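Macrodomain protein (Streptomyces coelicolor, PDB 5E3B) probably hydrolyses N-(ADP-alpha-D-ribosyl)-thymidine in DNA, releasing ADP-D-ribose and restoring the thymidine. Local coordinates at residues H44-L49 and V99-G104; G50-G55 and A70-H75; A138-P143 and R168-T173. One frame throughout, in Å; residues are numbered along the deposited sequence.

Overall arrangement
Contacts 1 and 3 belong to one mixed beta sheet and contact 2 lies over one of its faces, toward the surface. Both sheet contacts join neighbouring parallel strands through backbone hydrogen bonds, and both are buried; their centres are about 17 Å apart, and strands 40-47 and 139-143, one from each, are themselves neighbours. Contact 1 adds a buried histidine–asparagine bond. Contact 3 has an aliphatic face against helices, with a histidine, serine, threonine and water on the other. Contact 2, only partly buried, packs the loop after strand 40-47 on helix 66-76 by aromatic and glycine contacts, with few direct polar bonds. It touches contact 1 and is well separated from contact 3.

Contact 1 of 3, residues H44-L49 and V99-G104; sequences HVCNDL and VANMIG
His44 and Asn101 lie side by side on one face of the sheet, and the bond from His44 NE2 to Asn101 OD1 (2.8 Å, N-H...O 158°) joins their ends. A chi1 of 70° holds the imidazole CG between its backbone N and carbonyl carbon and swings the ring toward the neighbouring strand. Asn101 OD1 meets the ring at its edge, although ring and amide planes stand 82° apart. The other end of the amide is held too, since Asn101 ND2 binds Gln89 and the carbonyl of Pro67, so its rotation is fixed from both ends. Beside this pair, Cys46 SG packs 3.9 Å from Asn101 CB.

Between the strands the backbones are stitched in parallel register, with Cys46 N to Met102 O the shortest of the main-chain bonds at 2.7 Å. On the opposite face Met102 bends at its thioether and brings CE to 3.6 Å from His44 C, while Val45 CG1 rests 3.8 Å from Gly104 CA. Helix 119-136 covers Val45 and Met102; helix 66-76 packs on Cys46, Asn101 and Ile103.

Beyond Cys46 the packing thins toward solvent. Ile103 CG2 still reaches Asp48 CB at 3.7 Å, but the Asp48 carboxylate turns to His106 and Gly107. Asn47 OD1 takes Leu49 N at 2.9 Å on a lone pair, an Asx turn that ends the strand, and Leu49 itself is exposed. Adjacent parallel strands between two helical layers, the first of them opening into a loop at its C-terminal end, belong to the core of the three-layer alpha/beta/alpha macrodomain fold.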
ATOM      1  N   HIS A  44       0.405  -0.995  -0.352  1.00 10.58           N
ATOM      2  CA  HIS A  44       1.070  -1.243  -1.610  1.00 10.04           C
ATOM      3  C   HIS A  44       0.260  -0.681  -2.761  1.00 10.53           C
ATOM      4  O   HIS A  44      -0.942  -0.457  -2.680  1.00 10.86           O
ATOM      5  CB  HIS A  44       1.379  -2.744  -1.733  1.00 10.12           C
ATOM      6  CG  HIS A  44       0.130  -3.572  -1.924  1.00 10.68           C
ATOM      7  ND1 HIS A  44      -0.132  -4.298  -3.065  1.00 11.01           N
ATOM      8  CD2 HIS A  44      -0.959  -3.728  -1.132  1.00 10.56           C
ATOM      9  CE1 HIS A  44      -1.318  -4.855  -2.991  1.00 11.40           C
ATOM     10  NE2 HIS A  44      -1.858  -4.516  -1.845  1.00 10.97           N
ATOM     11  N   VAL A  45       0.961  -0.485  -3.878  1.00 11.38           N
ATOM     12  CA  VAL A  45       0.398   0.123  -5.054  1.00 11.59           C
ATOM     13  C   VAL A  45      -0.261  -0.866  -6.033  1.00 12.00           C
ATOM     14  O   VAL A  45       0.445  -1.706  -6.607  1.00 14.50           O
ATOM     15  CB  VAL A  45       1.401   0.986  -5.839  1.00 13.38           C
ATOM     16  CG1 VAL A  45       0.697   1.634  -6.974  1.00 15.63           C
ATOM     17  CG2 VAL A  45       1.934   2.061  -4.891  1.00 13.86           C
ATOM     18  N   CYS A  46      -1.535  -0.696  -6.281  1.00 12.68           N
ATOM     19  CA  CYS A  46      -2.251  -1.469  -7.301  1.00 12.71           C
ATOM     20  C   CYS A  46      -2.571  -0.607  -8.491  1.00 14.58           C
ATOM     21  O   CYS A  46      -2.612   0.640  -8.420  1.00 12.92           O
ATOM     22  CB  CYS A  46      -3.533  -2.009  -6.669  1.00 12.30           C
ATOM     23  SG  CYS A  46      -3.309  -3.106  -5.244  1.00 14.51           S
ATOM     24  N   ASN A  47      -2.862  -1.268  -9.599  1.00 14.64           N
ATOM     25  CA  ASN A  47      -3.344  -0.551 -10.812  1.00 13.98           C
ATOM     26  C   ASN A  47      -4.839  -0.391 -10.858  1.00 13.37           C
ATOM     27  O   ASN A  47      -5.624  -0.996 -10.094  1.00 13.18           O
ATOM     28  CB  ASN A  47      -2.800  -1.234 -12.069  1.00 15.34           C
ATOM     29  CG  ASN A  47      -3.348  -2.620 -12.240  1.00 15.20           C
ATOM     30  OD1 ASN A  47      -4.520  -2.802 -12.610  1.00 15.07           O
ATOM     31  ND2 ASN A  47      -2.529  -3.593 -11.936  1.00 15.94           N
ATOM     32  N   ASP A  48      -5.263   0.514 -11.731  1.00 15.40           N
ATOM     33  CA  ASP A  48      -6.681   0.801 -11.871  1.00 17.20           C
ATOM     34  C   ASP A  48      -7.390  -0.010 -12.925  1.00 16.52           C
ATOM     35  O   ASP A  48      -8.533   0.298 -13.306  1.00 16.49           O
ATOM     36  CB  ASP A  48      -6.882   2.308 -12.168  1.00 18.33           C
ATOM     37  CG  ASP A  48      -6.207   2.766 -13.460  1.00 20.34           C
ATOM     38  OD1 ASP A  48      -5.496   1.997 -14.134  1.00 18.62           O
ATOM     39  OD2 ASP A  48      -6.363   3.999 -13.759  1.00 23.85           O
ATOM     40  N   LEU A  49      -6.759  -1.072 -13.360  1.00 17.42           N
ATOM     41  CA  LEU A  49      -7.333  -1.922 -14.416  1.00 17.37           C
ATOM     42  C   LEU A  49      -7.752  -3.317 -13.965  1.00 16.64           C
ATOM     43  O   LEU A  49      -8.251  -4.113 -14.774  1.00 17.14           O
ATOM     44  CB  LEU A  49      -6.330  -2.057 -15.588  1.00 18.37           C
ATOM     45  CG  LEU A  49      -6.119  -0.837 -16.479  1.00 22.30           C
ATOM     46  CD1 LEU A  49      -5.061  -1.229 -17.480  1.00 23.70           C
ATOM     47  CD2 LEU A  49      -7.430  -0.458 -17.170  1.00 24.94           C
ATOM     48  N   VAL A  99      -4.134  -5.079   5.195  1.00  9.61           N
ATOM     49  CA  VAL A  99      -3.537  -4.711   3.869  1.00  9.25           C
ATOM     50  C   VAL A  99      -4.313  -3.563   3.262  1.00 10.69           C
ATOM     51  O   VAL A  99      -5.562  -3.627   3.129  1.00 10.92           O
ATOM     52  CB  VAL A  99      -3.492  -5.931   2.946  1.00 10.27           C
ATOM     53  CG1 VAL A  99      -2.959  -5.576   1.588  1.00 11.08           C
ATOM     54  CG2 VAL A  99      -2.637  -7.013   3.607  1.00 10.22           C
ATOM     55  N   ALA A 100      -3.586  -2.538   2.778  1.00  9.39           N
ATOM     56  CA  ALA A 100      -4.179  -1.397   2.141  1.00 10.45           C
ATOM     57  C   ALA A 100      -3.845  -1.485   0.664  1.00 10.11           C
ATOM     58  O   ALA A 100      -2.690  -1.325   0.244  1.00  9.95           O
ATOM     59  CB  ALA A 100      -3.589  -0.052   2.703  1.00 10.47           C
ATOM     60  N   ASN A 101      -4.849  -1.826  -0.130  1.00 10.17           N
ATOM     61  CA  ASN A 101      -4.724  -1.860  -1.553  1.00 10.17           C
ATOM     62  C   ASN A 101      -4.982  -0.429  -2.111  1.00 10.34           C
ATOM     63  O   ASN A 101      -6.112   0.069  -2.092  1.00 11.74           O
ATOM     64  CB  ASN A 101      -5.749  -2.793  -2.196  1.00 10.28           C
ATOM     65  CG  ASN A 101      -5.640  -4.271  -1.822  1.00 10.74           C
ATOM     66  OD1 ASN A 101      -4.605  -4.819  -1.487  1.00 11.16           O
ATOM     67  ND2 ASN A 101      -6.818  -4.919  -1.849  1.00 11.33           N
ATOM     68  N   MET A 102      -3.903   0.236  -2.494  1.00 11.10           N
ATOM     69  CA  MET A 102      -3.916   1.648  -2.933  1.00 11.66           C
ATOM     70  C   MET A 102      -4.006   1.675  -4.465  1.00 13.28           C
ATOM     71  O   MET A 102      -3.121   1.130  -5.108  1.00 13.97           O
ATOM     72  CB  MET A 102      -2.671   2.387  -2.555  1.00 12.02           C
ATOM     73  CG  MET A 102      -2.422   2.417  -1.053  1.00 11.14           C
ATOM     74  SD  MET A 102      -1.021   3.488  -0.548  1.00 13.05           S
ATOM     75  CE  MET A 102       0.308   2.556  -1.165  1.00 12.47           C
ATOM     76  N   ILE A 103      -4.968   2.383  -5.011  1.00 11.88           N
ATOM     77  CA  ILE A 103      -5.028   2.477  -6.490  1.00 13.73           C
ATOM     78  C   ILE A 103      -4.145   3.637  -6.894  1.00 15.44           C
ATOM     79  O   ILE A 103      -4.598   4.825  -6.877  1.00 15.38           O
ATOM     80  CB  ILE A 103      -6.488   2.631  -6.977  1.00 14.01           C
ATOM     81  CG1 ILE A 103      -7.428   1.534  -6.466  1.00 13.46           C
ATOM     82  CG2 ILE A 103      -6.448   2.648  -8.510  1.00 15.81           C
ATOM     83  CD1 ILE A 103      -6.938   0.105  -6.661  1.00 14.00           C
ATOM     84  N   GLY A 104      -2.906   3.304  -7.226  1.00 15.38           N
ATOM     85  CA  GLY A 104      -1.915   4.334  -7.434  1.00 16.49           C
ATOM     86  C   GLY A 104      -1.311   4.346  -8.772  1.00 21.58           C
ATOM     87  O   GLY A 104      -0.609   5.326  -9.097  1.00 24.50           O
TER

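Contact 2 of 3, residues G50-G55 and A70-H75; sequences GGWGKG and AYRAWH. With EDO (1,2-ethanediol), chain D.
Tyr71 and Trp52 bring together helix 66-76 and the glycine-rich loop that follows strand 40-47 of the macrodomain; in relatives this loop generally borders the ADP-ribose pocket. Tyr71 points at the loop, with CG anti to its backbone N (chi1 170°), and can be followed outward atom by atom. Tyr71 CB sits 3.7 Å from Trp52 CZ3. Tyr71 CG and CD2 approach the six-membered ring obliquely, CD2 coming to 3.5 Å from Trp52 CE3, with the two aromatic planes inclined at 42°. Further out the ring leaves the tryptophan and reaches the glycines: Tyr71 CE2 lies 3.6 Å from Gly50 C, which is near the plane of the phenol at its edge, and CZ lies beside Gly50 CA. The hydroxyl at the tip, Tyr71 OH, accepts a weak, bent bond from Gly50 N (3.1 Å, N-H...O 122°); its stronger partner is the carbonyl of Asn47.

Gly50 also meets His75: its CA lies over the centre of the imidazole, 3.6 Å from the ring centroid, a CH-pi contact. Gly50 thus touches both a phenol and an imidazole of the same helix. The indole of Trp52 is tied by NE1 to Ser61 and packs on Val57 and Val60 of helix 56-63.

The Arg72 chain is extended from CG to NE, Trp52 CB lies over one face of its guanidinium, and its NH2 pairs with Glu68 in a salt bridge. Farther along the loop, an ethanediol, probably from the crystallisation liquor, accepts from Gly53 N (2.8 Å) and Lys54 N on its O1. One water closes the gap from Arg72: it accepts from Arg72 NH1 at 3.0 Å and donates to Gly50 O at 2.7 Å.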
ATOM      1  N   GLY A  50      -7.619  -3.641 -12.676  1.00 14.41           N
ATOM      2  CA  GLY A  50      -8.011  -4.893 -12.191  1.00 14.28           C
ATOM      3  C   GLY A  50      -7.005  -6.030 -12.344  1.00 14.87           C
ATOM      4  O   GLY A  50      -7.330  -7.190 -12.196  1.00 15.72           O
ATOM      5  N   GLY A  51      -5.763  -5.673 -12.634  1.00 13.89           N
ATOM      6  CA  GLY A  51      -4.713  -6.640 -12.777  1.00 14.27           C
ATOM      7  C   GLY A  51      -4.033  -6.949 -11.458  1.00 14.65           C
ATOM      8  O   GLY A  51      -3.602  -6.046 -10.741  1.00 15.07           O
ATOM      9  N   TRP A  52      -3.942  -8.218 -11.116  1.00 13.00           N
ATOM     10  CA  TRP A  52      -3.280  -8.690  -9.922  1.00 12.71           C
ATOM     11  C   TRP A  52      -2.557  -9.982 -10.247  1.00 13.12           C
ATOM     12  O   TRP A  52      -3.064 -11.103 -10.106  1.00 14.73           O
ATOM     13  CB  TRP A  52      -4.305  -8.840  -8.790  1.00 11.07           C
ATOM     14  CG  TRP A  52      -3.890  -9.304  -7.406  1.00 10.99           C
ATOM     15  CD1 TRP A  52      -3.244 -10.471  -7.060  1.00 12.02           C
ATOM     16  CD2 TRP A  52      -3.960  -8.528  -6.203  1.00 10.02           C
ATOM     17  NE1 TRP A  52      -2.963 -10.471  -5.716  1.00 11.32           N
ATOM     18  CE2 TRP A  52      -3.393  -9.301  -5.147  1.00  9.93           C
ATOM     19  CE3 TRP A  52      -4.463  -7.264  -5.908  1.00  9.89           C
ATOM     20  CZ2 TRP A  52      -3.371  -8.896  -3.799  1.00  9.62           C
ATOM     21  CZ3 TRP A  52      -4.368  -6.838  -4.578  1.00 10.01           C
ATOM     22  CH2 TRP A  52      -3.887  -7.638  -3.538  1.00  9.45           C
ATOM     23  N   GLY A  53      -1.330  -9.798 -10.721  1.00 13.72           N
ATOM     24  CA  GLY A  53      -0.664 -10.940 -11.380  1.00 14.53           C
ATOM     25  C   GLY A  53       0.843 -10.929 -11.420  1.00 15.68           C
ATOM     26  O   GLY A  53       1.373 -11.937 -11.837  1.00 17.99           O
ATOM     27  N   LYS A  54       1.517  -9.882 -10.952  1.00 15.80           N
ATOM     28  CA  LYS A  54       2.959  -9.833 -10.970  1.00 16.56           C
ATOM     29  C   LYS A  54       3.420  -8.907  -9.832  1.00 17.20           C
ATOM     30  O   LYS A  54       2.865  -7.816  -9.667  1.00 15.56           O
ATOM     31  CB  LYS A  54       3.419  -9.299 -12.336  1.00 20.00           C
ATOM     32  CG  LYS A  54       4.955  -9.412 -12.543  1.00 21.47           C
ATOM     33  CD  LYS A  54       5.390  -9.164 -13.989  1.00 27.00           C
ATOM     34  N   GLY A  55       4.476  -9.321  -9.200  1.00 16.82           N
ATOM     35  CA  GLY A  55       5.132  -8.499  -8.223  1.00 14.62           C
ATOM     36  C   GLY A  55       4.582  -8.633  -6.860  1.00 13.75           C
ATOM     37  O   GLY A  55       4.262  -9.749  -6.410  1.00 14.31           O
ATOM     38  N   ALA A  70     -10.745  -9.257  -2.399  1.00 12.66           N
ATOM     39  CA  ALA A  70     -11.347  -7.894  -2.159  1.00 11.51           C
ATOM     40  C   ALA A  70     -11.112  -6.993  -3.346  1.00 12.15           C
ATOM     41  O   ALA A  70     -12.009  -6.215  -3.802  1.00 13.96           O
ATOM     42  CB  ALA A  70     -10.827  -7.316  -0.874  1.00 13.32           C
ATOM     43  N   TYR A  71      -9.866  -6.945  -3.846  1.00 10.31           N
ATOM     44  CA  TYR A  71      -9.504  -6.059  -4.922  1.00 10.25           C
ATOM     45  C   TYR A  71     -10.263  -6.387  -6.169  1.00 10.28           C
ATOM     46  O   TYR A  71     -10.714  -5.502  -6.886  1.00 13.38           O
ATOM     47  CB  TYR A  71      -7.987  -6.170  -5.183  1.00 10.87           C
ATOM     48  CG  TYR A  71      -7.513  -5.483  -6.442  1.00 10.53           C
ATOM     49  CD1 TYR A  71      -7.237  -4.088  -6.489  1.00 11.03           C
ATOM     50  CD2 TYR A  71      -7.301  -6.168  -7.617  1.00 11.55           C
ATOM     51  CE1 TYR A  71      -6.827  -3.452  -7.641  1.00 10.97           C
ATOM     52  CE2 TYR A  71      -6.852  -5.577  -8.734  1.00 11.25           C
ATOM     53  CZ  TYR A  71      -6.599  -4.194  -8.797  1.00 11.90           C
ATOM     54  OH  TYR A  71      -6.131  -3.632  -9.941  1.00 14.34           O
ATOM     55  N   ARG A  72     -10.305  -7.671  -6.523  1.00 11.36           N
ATOM     56  CA  ARG A  72     -10.993  -8.072  -7.799  1.00 12.51           C
ATOM     57  C   ARG A  72     -12.462  -7.711  -7.690  1.00 11.94           C
ATOM     58  O   ARG A  72     -13.018  -7.242  -8.699  1.00 14.89           O
ATOM     59  CB  ARG A  72     -10.752  -9.552  -8.057  1.00 11.75           C
ATOM     60  CG  ARG A  72      -9.320  -9.918  -8.359  1.00 12.77           C
ATOM     61  CD  ARG A  72      -9.251 -11.261  -9.004  1.00 13.74           C
ATOM     62  NE  ARG A  72      -7.869 -11.738  -9.173  1.00 12.88           N
ATOM     63  CZ  ARG A  72      -7.068 -11.437 -10.197  1.00 12.16           C
ATOM     64  NH1 ARG A  72      -7.357 -10.546 -11.074  1.00 11.88           N
ATOM     65  NH2 ARG A  72      -5.852 -11.959 -10.150  1.00 12.78           N
ATOM     66  N   ALA A  73     -13.073  -7.914  -6.527  1.00 12.90           N
ATOM     67  CA  ALA A  73     -14.510  -7.595  -6.349  1.00 14.72           C
ATOM     68  C   ALA A  73     -14.726  -6.104  -6.435  1.00 15.63           C
ATOM     69  O   ALA A  73     -15.645  -5.605  -7.106  1.00 16.59           O
ATOM     70  CB  ALA A  73     -14.987  -8.117  -5.056  1.00 13.80           C
ATOM     71  N   TRP A  74     -13.853  -5.323  -5.792  1.00 14.41           N
ATOM     72  CA  TRP A  74     -13.872  -3.865  -5.845  1.00 14.75           C
ATOM     73  C   TRP A  74     -13.815  -3.355  -7.261  1.00 15.41           C
ATOM     74  O   TRP A  74     -14.652  -2.584  -7.690  1.00 15.42           O
ATOM     75  CB  TRP A  74     -12.811  -3.343  -4.897  1.00 14.84           C
ATOM     76  CG  TRP A  74     -12.731  -1.866  -4.592  1.00 15.47           C
ATOM     77  CD1 TRP A  74     -13.773  -0.998  -4.420  1.00 17.76           C
ATOM     78  CD2 TRP A  74     -11.534  -1.149  -4.312  1.00 15.29           C
ATOM     79  NE1 TRP A  74     -13.274   0.266  -4.053  1.00 19.10           N
ATOM     80  CE2 TRP A  74     -11.911   0.214  -4.018  1.00 16.39           C
ATOM     81  CE3 TRP A  74     -10.170  -1.488  -4.330  1.00 14.38           C
ATOM     82  CZ2 TRP A  74     -10.966   1.170  -3.689  1.00 17.33           C
ATOM     83  CZ3 TRP A  74      -9.202  -0.509  -4.037  1.00 15.79           C
ATOM     84  CH2 TRP A  74      -9.651   0.817  -3.714  1.00 16.14           C
ATOM     85  N   HIS A  75     -12.846  -3.802  -8.023  1.00 12.82           N
ATOM     86  CA  HIS A  75     -12.743  -3.439  -9.422  1.00 14.79           C
ATOM     87  C   HIS A  75     -14.018  -3.931 -10.238  1.00 15.10           C
ATOM     88  O   HIS A  75     -14.555  -3.136 -11.015  1.00 15.57           O
ATOM     89  CB  HIS A  75     -11.504  -4.065  -9.992  1.00 14.57           C
ATOM     90  CG  HIS A  75     -11.404  -3.885 -11.450  1.00 15.22           C
ATOM     91  ND1 HIS A  75     -11.827  -4.903 -12.303  1.00 15.29           N
ATOM     92  CD2 HIS A  75     -11.054  -2.852 -12.234  1.00 17.61           C
ATOM     93  CE1 HIS A  75     -11.681  -4.507 -13.540  1.00 18.28           C
ATOM     94  NE2 HIS A  75     -11.245  -3.276 -13.547  1.00 17.42           N
TER
HETATM   95  C1  EDO D1002      -0.420  -6.645 -12.343  1.00 17.97           C
HETATM   96  O1  EDO D1002      -0.175  -7.314 -11.120  1.00 14.54           O
HETATM   97  C2  EDO D1002      -0.063  -7.527 -13.528  1.00 19.27           C
HETATM   98  O2  EDO D1002      -0.890  -8.689 -13.636  1.00 17.05           O
HETATM   99  O   HOH W   1      -9.540  -8.636 -11.641  1.00 17.49           O

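Contact 3 of 3, residues A138-P143 and R168-T173; sequences ASVHLP and RGIPVT
His141 and Thr173 carry similar first torsions, chi1 -60° and -52°, which set the imidazole CG and the hydroxyl OG1 each beside its own backbone N and bring ring and threonine together across the two strands. His141 ND1 lies 3.9 Å from Thr173 CB, approaching it obliquely. The ring is held at both nitrogens: His141 NE2 donates to Ser139 OG at 2.8 Å, two residues back on the same strand, and ND1 is hydrogen-bonded to Tyr175 OH.

Between the strands three main-chain bonds alternate in parallel fashion: Val140 N to Pro171 O, Thr173 N to Val140 O, and Leu142 N to Thr173 O. Val140 O has further company: a water donates to it at 3.1 Å, and Val172 CA lies 3.3 Å from it in a CA-H...O contact. The same water meets Thr173 OG1 at 2.8 Å, so the threonine hydroxyl and the peptide share one bridge beside the His141 ring.

The other face is purely hydrocarbon. The Val140 and Ile170 side chains meet obliquely, CG2 to CG2 at 3.7 Å, and Leu142 CD1 touches Val172 CG1 at 3.6 Å. Helix 154-166 covers Ile170 and Val172, while helix 119-136 packs on Val140, Leu142 and Ile170. Strand 139-143, helix 154-166 and strand 172-176 make a beta-alpha-beta crossover.

The two faces therefore differ in chemistry: the branched aliphatic one buries itself against helices, whereas the other carries two separate polar links, His141 held between Ser139 and Tyr175, and Thr173 OG1 bridged by water to Val140 O, consistent with a rotation-locked imidazole whose hydrogen-bonding needs are met locally.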
ATOM      1  N   ALA A 138      -1.683   2.390  14.018  1.00 15.67           N
ATOM      2  CA  ALA A 138      -0.919   1.396  13.326  1.00 14.25           C
ATOM      3  C   ALA A 138       0.438   1.924  12.867  1.00 15.02           C
ATOM      4  O   ALA A 138       0.567   3.075  12.509  1.00 17.27           O
ATOM      5  CB  ALA A 138      -1.700   0.885  12.140  1.00 16.37           C
ATOM      6  N   SER A 139       1.381   0.986  12.755  1.00 13.76           N
ATOM      7  CA  SER A 139       2.566   1.276  11.926  1.00 13.54           C
ATOM      8  C   SER A 139       2.325   0.835  10.494  1.00 13.50           C
ATOM      9  O   SER A 139       1.483  -0.076  10.249  1.00 13.05           O
ATOM     10  CB  SER A 139       3.763   0.529  12.497  1.00 13.68           C
ATOM     11  OG  SER A 139       3.575  -0.860  12.581  1.00 15.42           O
ATOM     12  N   VAL A 140       3.048   1.451   9.546  1.00 11.81           N
ATOM     13  CA  VAL A 140       2.829   1.209   8.118  1.00 12.43           C
ATOM     14  C   VAL A 140       4.078   0.553   7.512  1.00 12.70           C
ATOM     15  O   VAL A 140       5.198   0.904   7.914  1.00 14.05           O
ATOM     16  CB  VAL A 140       2.416   2.490   7.400  1.00 12.86           C
ATOM     17  CG1 VAL A 140       2.364   2.274   5.933  1.00 14.40           C
ATOM     18  CG2 VAL A 140       1.051   2.945   7.952  1.00 14.60           C
ATOM     19  N   HIS A 141       3.869  -0.426   6.641  1.00 11.51           N
ATOM     20  CA  HIS A 141       4.899  -1.342   6.097  1.00 11.70           C
ATOM     21  C   HIS A 141       4.693  -1.398   4.619  1.00 13.35           C
ATOM     22  O   HIS A 141       3.602  -1.767   4.111  1.00 12.32           O
ATOM     23  CB  HIS A 141       4.717  -2.702   6.785  1.00 12.64           C
ATOM     24  CG  HIS A 141       4.889  -2.600   8.258  1.00 12.77           C
ATOM     25  ND1 HIS A 141       6.122  -2.696   8.875  1.00 13.38           N
ATOM     26  CD2 HIS A 141       4.015  -2.279   9.236  1.00 12.26           C
ATOM     27  CE1 HIS A 141       5.987  -2.528  10.162  1.00 12.95           C
ATOM     28  NE2 HIS A 141       4.727  -2.216  10.414  1.00 13.77           N
ATOM     29  N   LEU A 142       5.728  -0.929   3.853  1.00 11.31           N
ATOM     30  CA  LEU A 142       5.600  -0.795   2.447  1.00 13.41           C
ATOM     31  C   LEU A 142       6.771  -1.448   1.708  1.00 12.70           C
ATOM     32  O   LEU A 142       7.898  -1.340   2.138  1.00 16.00           O
ATOM     33  CB  LEU A 142       5.529   0.663   1.962  1.00 17.96           C
ATOM     34  CG  LEU A 142       4.482   1.669   2.503  1.00 18.05           C
ATOM     35  CD1 LEU A 142       5.165   2.452   3.536  1.00 20.77           C
ATOM     36  CD2 LEU A 142       3.860   2.508   1.394  1.00 23.40           C
ATOM     37  N   PRO A 143       6.477  -2.119   0.621  1.00 11.96           N
ATOM     38  CA  PRO A 143       7.597  -2.549  -0.184  1.00 13.43           C
ATOM     39  C   PRO A 143       8.108  -1.370  -0.989  1.00 13.51           C
ATOM     40  O   PRO A 143       7.413  -0.488  -1.390  1.00 15.73           O
ATOM     41  CB  PRO A 143       6.951  -3.518  -1.132  1.00 13.08           C
ATOM     42  CG  PRO A 143       5.546  -3.025  -1.298  1.00 14.23           C
ATOM     43  CD  PRO A 143       5.188  -2.523   0.017  1.00 14.76           C
ATOM     44  N   ARG A 168       2.866  12.895   9.938  1.00 19.48           N
ATOM     45  CA  ARG A 168       1.832  12.664  10.952  1.00 21.11           C
ATOM     46  C   ARG A 168       2.204  11.812  12.097  1.00 21.33           C
ATOM     47  O   ARG A 168       1.324  11.503  12.917  1.00 25.27           O
ATOM     48  CB  ARG A 168       0.644  12.136  10.219  1.00 24.60           C
ATOM     49  CG  ARG A 168       0.062  13.361   9.578  1.00 29.52           C
ATOM     50  CD  ARG A 168      -1.152  13.074   8.905  1.00 26.35           C
ATOM     51  NE  ARG A 168      -2.295  12.663   9.757  1.00 23.75           N
ATOM     52  CZ  ARG A 168      -3.390  12.251   9.126  1.00 22.31           C
ATOM     53  NH1 ARG A 168      -3.433  12.300   7.804  1.00 20.78           N
ATOM     54  NH2 ARG A 168      -4.425  11.857   9.782  1.00 25.18           N
ATOM     55  N   GLY A 169       3.475  11.508  12.265  1.00 18.99           N
ATOM     56  CA  GLY A 169       3.944  10.708  13.334  1.00 19.99           C
ATOM     57  C   GLY A 169       3.665   9.214  13.192  1.00 20.88           C
ATOM     58  O   GLY A 169       3.858   8.493  14.161  1.00 23.75           O
ATOM     59  N   ILE A 170       3.360   8.767  11.994  1.00 15.70           N
ATOM     60  CA  ILE A 170       3.080   7.352  11.756  1.00 15.23           C
ATOM     61  C   ILE A 170       4.418   6.638  11.473  1.00 15.75           C
ATOM     62  O   ILE A 170       5.125   6.991  10.524  1.00 15.33           O
ATOM     63  CB  ILE A 170       2.102   7.160  10.633  1.00 16.59           C
ATOM     64  CG1 ILE A 170       0.733   7.816  11.007  1.00 20.80           C
ATOM     65  CG2 ILE A 170       1.946   5.687  10.275  1.00 15.18           C
ATOM     66  CD1 ILE A 170      -0.052   7.990   9.785  1.00 22.02           C
ATOM     67  N   PRO A 171       4.728   5.578  12.244  1.00 15.09           N
ATOM     68  CA  PRO A 171       5.954   4.836  11.929  1.00 16.41           C
ATOM     69  C   PRO A 171       5.863   4.161  10.535  1.00 15.67           C
ATOM     70  O   PRO A 171       4.849   3.563  10.200  1.00 15.37           O
ATOM     71  CB  PRO A 171       6.015   3.755  12.988  1.00 18.18           C
ATOM     72  CG  PRO A 171       5.018   4.176  14.084  1.00 17.78           C
ATOM     73  CD  PRO A 171       3.997   5.004  13.401  1.00 16.71           C
ATOM     74  N   VAL A 172       6.948   4.220   9.758  1.00 13.17           N
ATOM     75  CA  VAL A 172       6.989   3.604   8.491  1.00 13.75           C
ATOM     76  C   VAL A 172       8.241   2.752   8.337  1.00 14.24           C
ATOM     77  O   VAL A 172       9.363   3.169   8.712  1.00 13.66           O
ATOM     78  CB  VAL A 172       6.996   4.669   7.386  1.00 13.01           C
ATOM     79  CG1 VAL A 172       7.255   4.016   6.042  1.00 14.92           C
ATOM     80  CG2 VAL A 172       5.685   5.421   7.334  1.00 14.15           C
ATOM     81  N   THR A 173       8.064   1.581   7.806  1.00 11.93           N
ATOM     82  CA  THR A 173       9.188   0.753   7.391  1.00 13.33           C
ATOM     83  C   THR A 173       9.048   0.377   5.932  1.00 14.57           C
ATOM     84  O   THR A 173       8.001  -0.035   5.432  1.00 13.23           O
ATOM     85  CB  THR A 173       9.234  -0.515   8.243  1.00 13.87           C
ATOM     86  OG1 THR A 173       9.207  -0.254   9.658  1.00 14.64           O
ATOM     87  CG2 THR A 173      10.383  -1.462   7.861  1.00 16.05           C
TER
HETATM   88  O   HOH W   2       6.797   0.770  10.605  1.00 17.29           O